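Local coordinates for protein hypothetical hydrolase (Bacteroides thetaiotaomicron, PDB 3TC9) that is of unknown function but probably serves as an auxiliary nutrient-binding protein, built from an immunoglobulin-like IPT/TIG domain and a six-bladed beta-propeller, at residues B[84-87]-B[88-92]; B[389-392]-B[393-396]. All blocks are in the same frame, centred on the assembly; numbering follows the deposited sequence.

Contact 1 and contact 2 are both tight local turns at the surface, one in each part of the molecule, with nearest atoms about 25 Å apart. Contact 1 (84-87 with 88-92) closes the hairpin between strands 80-85 and 91-96 in the immunoglobulin-like IPT/TIG domain. Contact 2 (389-392 with 393-396) belongs to the propeller, where the short strand 390-391 runs into a loop leading to 401-407. They share no secondary-structure element, and each has a single buried residue, Ile84 and Ala396 respectively. In both, an acidic or amide side chain accepts backbone N-H groups, but contact 1 combines this with paired strand ends, whereas contact 2 folds a loop around Asp391.

Contact 1: B[84-87]-B[88-92]; sequences ILND and EGEEI
Asn86 folds its side chain back across the hairpin to meet Glu90. Its CG sits between the backbone N and the carbonyl carbon (chi1 64°), which brings OD1 over the turn; there it takes the N-H of Glu90 (N to OD1 2.9 Å) from above the amide plane and, weakly, that of Glu88. The other end of the amide, ND2, gives a nearly straight bond to Glu90 OE2 at 3.1 Å; the oxygen lies close to the amide plane, but the carboxylate is turned 58° against it and is met from above its own plane. Glu88 bends at chi2 (73°), laying OE1 3.2 Å from Asn86 CG, its carboxylate steeply inclined to the amide.

The backbone of Asn86 to Gly89 forms a type I turn closed by Gly89 N to Asn86 O, and Gly89, at positive phi, continues it into a G1 beta bulge. Asn86 N to Glu90 O and Ile92 N to Ile84 O (2.8 Å) then join the strand ends. On one face Leu85 CD2 rests 3.9 Å from Glu91 CG. With both ends of its amide engaged, Asn86 ties its rotation to the turn, among carboxylates of which Asp87 and Glu91 are salt-bridged to Lys47 and Lys49.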
loop_
_atom_site.group_PDB
_atom_site.type_symbol
_atom_site.label_atom_id
_atom_site.label_comp_id
_atom_site.label_asym_id
_atom_site.label_seq_id
_atom_site.Cartn_x
_atom_site.Cartn_y
_atom_site.Cartn_z
ATOM N N ILE B 84 10.660 5.192 -42.579
ATOM C CA ILE B 84 10.272 4.587 -43.854
ATOM C C ILE B 84 11.549 3.862 -44.333
ATOM O O ILE B 84 12.672 4.389 -44.219
ATOM C CB ILE B 84 9.669 5.585 -44.904
ATOM C CG1 ILE B 84 8.434 6.338 -44.355
ATOM C CG2 ILE B 84 9.349 4.895 -46.244
ATOM C CD1 ILE B 84 7.221 5.530 -43.831
ATOM N N LEU B 85 11.383 2.633 -44.766
ATOM C CA LEU B 85 12.504 1.788 -45.200
ATOM C C LEU B 85 12.496 1.548 -46.688
ATOM O O LEU B 85 11.487 1.761 -47.352
ATOM C CB LEU B 85 12.431 0.413 -44.482
ATOM C CG LEU B 85 12.105 0.419 -42.990
ATOM C CD1 LEU B 85 11.770 -0.964 -42.535
ATOM C CD2 LEU B 85 13.278 0.952 -42.166
ATOM N N ASN B 86 13.631 1.081 -47.205
ATOM C CA ASN B 86 13.778 0.647 -48.580
ATOM C C ASN B 86 13.541 -0.886 -48.595
ATOM O O ASN B 86 13.208 -1.456 -47.550
ATOM C CB ASN B 86 15.164 1.072 -49.163
ATOM C CG ASN B 86 16.404 0.475 -48.525
ATOM O OD1 ASN B 86 16.376 -0.526 -47.796
ATOM N ND2 ASN B 86 17.549 1.026 -48.879
ATOM N N ASP B 87 13.686 -1.539 -49.757
ATOM C CA ASP B 87 13.449 -2.988 -49.920
ATOM C C ASP B 87 14.360 -3.843 -49.034
ATOM O O ASP B 87 13.951 -4.913 -48.577
ATOM C CB ASP B 87 13.650 -3.414 -51.382
ATOM C CG ASP B 87 12.711 -2.795 -52.411
ATOM O OD1 ASP B 87 11.653 -2.263 -52.013
ATOM O OD2 ASP B 87 13.039 -2.845 -53.620
ATOM N N GLU B 88 15.565 -3.333 -48.749
ATOM C CA GLU B 88 16.588 -4.012 -47.956
ATOM C C GLU B 88 16.443 -3.735 -46.448
ATOM O O GLU B 88 17.270 -4.200 -45.675
ATOM C CB GLU B 88 17.987 -3.606 -48.461
ATOM C CG GLU B 88 18.230 -3.879 -49.952
ATOM C CD GLU B 88 17.508 -2.956 -50.923
ATOM O OE1 GLU B 88 17.364 -1.756 -50.606
ATOM O OE2 GLU B 88 17.084 -3.429 -52.000
ATOM N N GLY B 89 15.385 -3.022 -46.045
ATOM C CA GLY B 89 15.114 -2.706 -44.647
ATOM C C GLY B 89 15.926 -1.557 -44.068
ATOM O O GLY B 89 15.908 -1.349 -42.853
ATOM N N GLU B 90 16.650 -0.786 -44.905
ATOM C CA GLU B 90 17.411 0.354 -44.379
ATOM C C GLU B 90 16.508 1.587 -44.315
ATOM O O GLU B 90 15.655 1.770 -45.177
ATOM C CB GLU B 90 18.671 0.677 -45.185
ATOM C CG GLU B 90 19.458 -0.515 -45.698
ATOM C CD GLU B 90 20.413 -0.176 -46.828
ATOM O OE1 GLU B 90 21.517 0.311 -46.515
ATOM O OE2 GLU B 90 20.091 -0.445 -48.011
ATOM N N GLU B 91 16.711 2.424 -43.303
ATOM C CA GLU B 91 15.966 3.666 -43.081
ATOM C C GLU B 91 16.285 4.691 -44.173
ATOM O O GLU B 91 17.454 4.974 -44.424
ATOM C CB GLU B 91 16.310 4.242 -41.693
ATOM C CG GLU B 91 15.847 3.351 -40.539
ATOM C CD GLU B 91 16.363 3.701 -39.148
ATOM O OE1 GLU B 91 17.050 4.734 -38.990
ATOM O OE2 GLU B 91 16.140 2.896 -38.219
ATOM N N ILE B 92 15.248 5.216 -44.854
ATOM C CA ILE B 92 15.440 6.227 -45.890
ATOM C C ILE B 92 14.817 7.576 -45.474
ATOM O O ILE B 92 15.115 8.591 -46.087
ATOM C CB ILE B 92 14.974 5.768 -47.305
ATOM C CG1 ILE B 92 13.523 5.211 -47.314
ATOM C CG2 ILE B 92 16.017 4.799 -47.887
ATOM C CD1 ILE B 92 12.945 4.977 -48.675
#

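Contact 2: B[389-392]-B[393-396]; sequences DGDL and RQEA
Asp391 meets the residues that follow it with its amide N, carbonyl and carboxylate. Among the side-chain bonds, Asp391 OD1 collects two amides: Gln394 N at 2.8 Å, arriving on its anti side near the carboxylate plane, and Arg393 N at 3.2 Å, from above that plane, which makes an Asx turn. With CG anti to the backbone N (chi1 -172°), the carboxylate is carried toward these N-H groups, while the other oxygen, OD2, is salt-bridged to Lys106. Glu395, extended beyond CG, brings the anti lone pair of OE1 to Asp391 N at 3.0 Å. OE1 also lies 3.5 Å from Gly390 CA, where a side chain would clash with it.

Of the backbone bonds, Asp391 O accepts both Ala396 N (2.8 Å) and Glu395 N (3.0 Å), which approach from opposite faces of its carbonyl plane.

Van der Waals contacts set carbon against oxygen: Ala396 CB sits 3.4 Å from Asp391 O, and Gln394 CB lies alongside the Asp391 carboxylate. Apolar packing comes from Leu392 and Ala396, both touching Val109 on strand 107-113. Were Asp391 replaced by an alanine, the amides of Arg393 and Gln394 would probably lose this acceptor and Lys106 a counter-charge. Asp391 thus uses three polar groups at once, probably fixing how the loop leaves the short, weakly bonded strand 390-391 at the edge of its propeller blade.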
loop_
_atom_site.group_PDB
_atom_site.type_symbol
_atom_site.label_atom_id
_atom_site.label_comp_id
_atom_site.label_asym_id
_atom_site.label_seq_id
_atom_site.Cartn_x
_atom_site.Cartn_y
_atom_site.Cartn_z
ATOM N N ASP B 389 1.101 -18.120 -20.678
ATOM C CA ASP B 389 1.500 -16.939 -19.914
ATOM C C ASP B 389 0.764 -15.729 -20.506
ATOM O O ASP B 389 0.053 -15.893 -21.496
ATOM C CB ASP B 389 3.043 -16.768 -19.928
ATOM C CG ASP B 389 3.841 -17.754 -19.043
ATOM O OD1 ASP B 389 3.310 -18.185 -17.978
ATOM O OD2 ASP B 389 5.036 -17.976 -19.335
ATOM N N GLY B 390 0.868 -14.562 -19.869
ATOM C CA GLY B 390 0.225 -13.341 -20.361
ATOM C C GLY B 390 -0.888 -12.764 -19.530
ATOM O O GLY B 390 -0.879 -12.878 -18.296
ATOM N N ASP B 391 -1.844 -12.084 -20.222
ATOM C CA ASP B 391 -3.002 -11.448 -19.597
ATOM C C ASP B 391 -3.727 -12.453 -18.666
ATOM O O ASP B 391 -4.107 -13.548 -19.104
ATOM C CB ASP B 391 -3.967 -10.881 -20.659
ATOM C CG ASP B 391 -5.097 -10.046 -20.052
ATOM O OD1 ASP B 391 -6.108 -10.642 -19.599
ATOM O OD2 ASP B 391 -4.939 -8.807 -19.953
ATOM N N LEU B 392 -3.892 -12.062 -17.387
ATOM C CA LEU B 392 -4.507 -12.859 -16.302
ATOM C C LEU B 392 -5.807 -13.551 -16.696
ATOM O O LEU B 392 -5.947 -14.731 -16.418
ATOM C CB LEU B 392 -4.772 -11.962 -15.089
ATOM C CG LEU B 392 -3.677 -11.921 -14.017
ATOM C CD1 LEU B 392 -2.350 -11.518 -14.593
ATOM C CD2 LEU B 392 -4.061 -10.936 -12.910
ATOM N N ARG B 393 -6.722 -12.854 -17.384
ATOM C CA ARG B 393 -8.008 -13.422 -17.759
ATOM C C ARG B 393 -8.160 -13.752 -19.236
ATOM O O ARG B 393 -8.898 -14.664 -19.551
ATOM C CB ARG B 393 -9.144 -12.485 -17.333
ATOM C CG ARG B 393 -9.251 -12.292 -15.816
ATOM C CD ARG B 393 -9.546 -13.548 -15.013
ATOM N NE ARG B 393 -10.735 -14.273 -15.483
ATOM C CZ ARG B 393 -11.981 -14.017 -15.102
ATOM N NH1 ARG B 393 -12.231 -13.051 -14.220
ATOM N NH2 ARG B 393 -12.988 -14.721 -15.598
ATOM N N GLN B 394 -7.492 -13.020 -20.138
ATOM C CA GLN B 394 -7.605 -13.212 -21.597
ATOM C C GLN B 394 -6.685 -14.284 -22.181
ATOM O O GLN B 394 -7.100 -14.969 -23.114
ATOM C CB GLN B 394 -7.360 -11.883 -22.332
ATOM C CG GLN B 394 -8.444 -10.810 -22.092
ATOM C CD GLN B 394 -9.839 -11.385 -22.283
ATOM O OE1 GLN B 394 -10.262 -11.749 -23.406
ATOM N NE2 GLN B 394 -10.563 -11.536 -21.190
ATOM N N GLU B 395 -5.487 -14.472 -21.618
ATOM C CA GLU B 395 -4.490 -15.397 -22.168
ATOM C C GLU B 395 -4.059 -16.513 -21.230
ATOM O O GLU B 395 -3.947 -17.671 -21.667
ATOM C CB GLU B 395 -3.207 -14.612 -22.573
ATOM C CG GLU B 395 -3.424 -13.541 -23.631
ATOM C CD GLU B 395 -2.183 -12.783 -24.079
ATOM O OE1 GLU B 395 -1.443 -12.267 -23.205
ATOM O OE2 GLU B 395 -2.014 -12.615 -25.313
ATOM N N ALA B 396 -3.755 -16.167 -19.972
ATOM C CA ALA B 396 -3.174 -17.102 -19.010
ATOM C C ALA B 396 -4.003 -18.381 -18.746
ATOM O O ALA B 396 -5.227 -18.333 -18.636
ATOM C CB ALA B 396 -2.903 -16.397 -17.696
#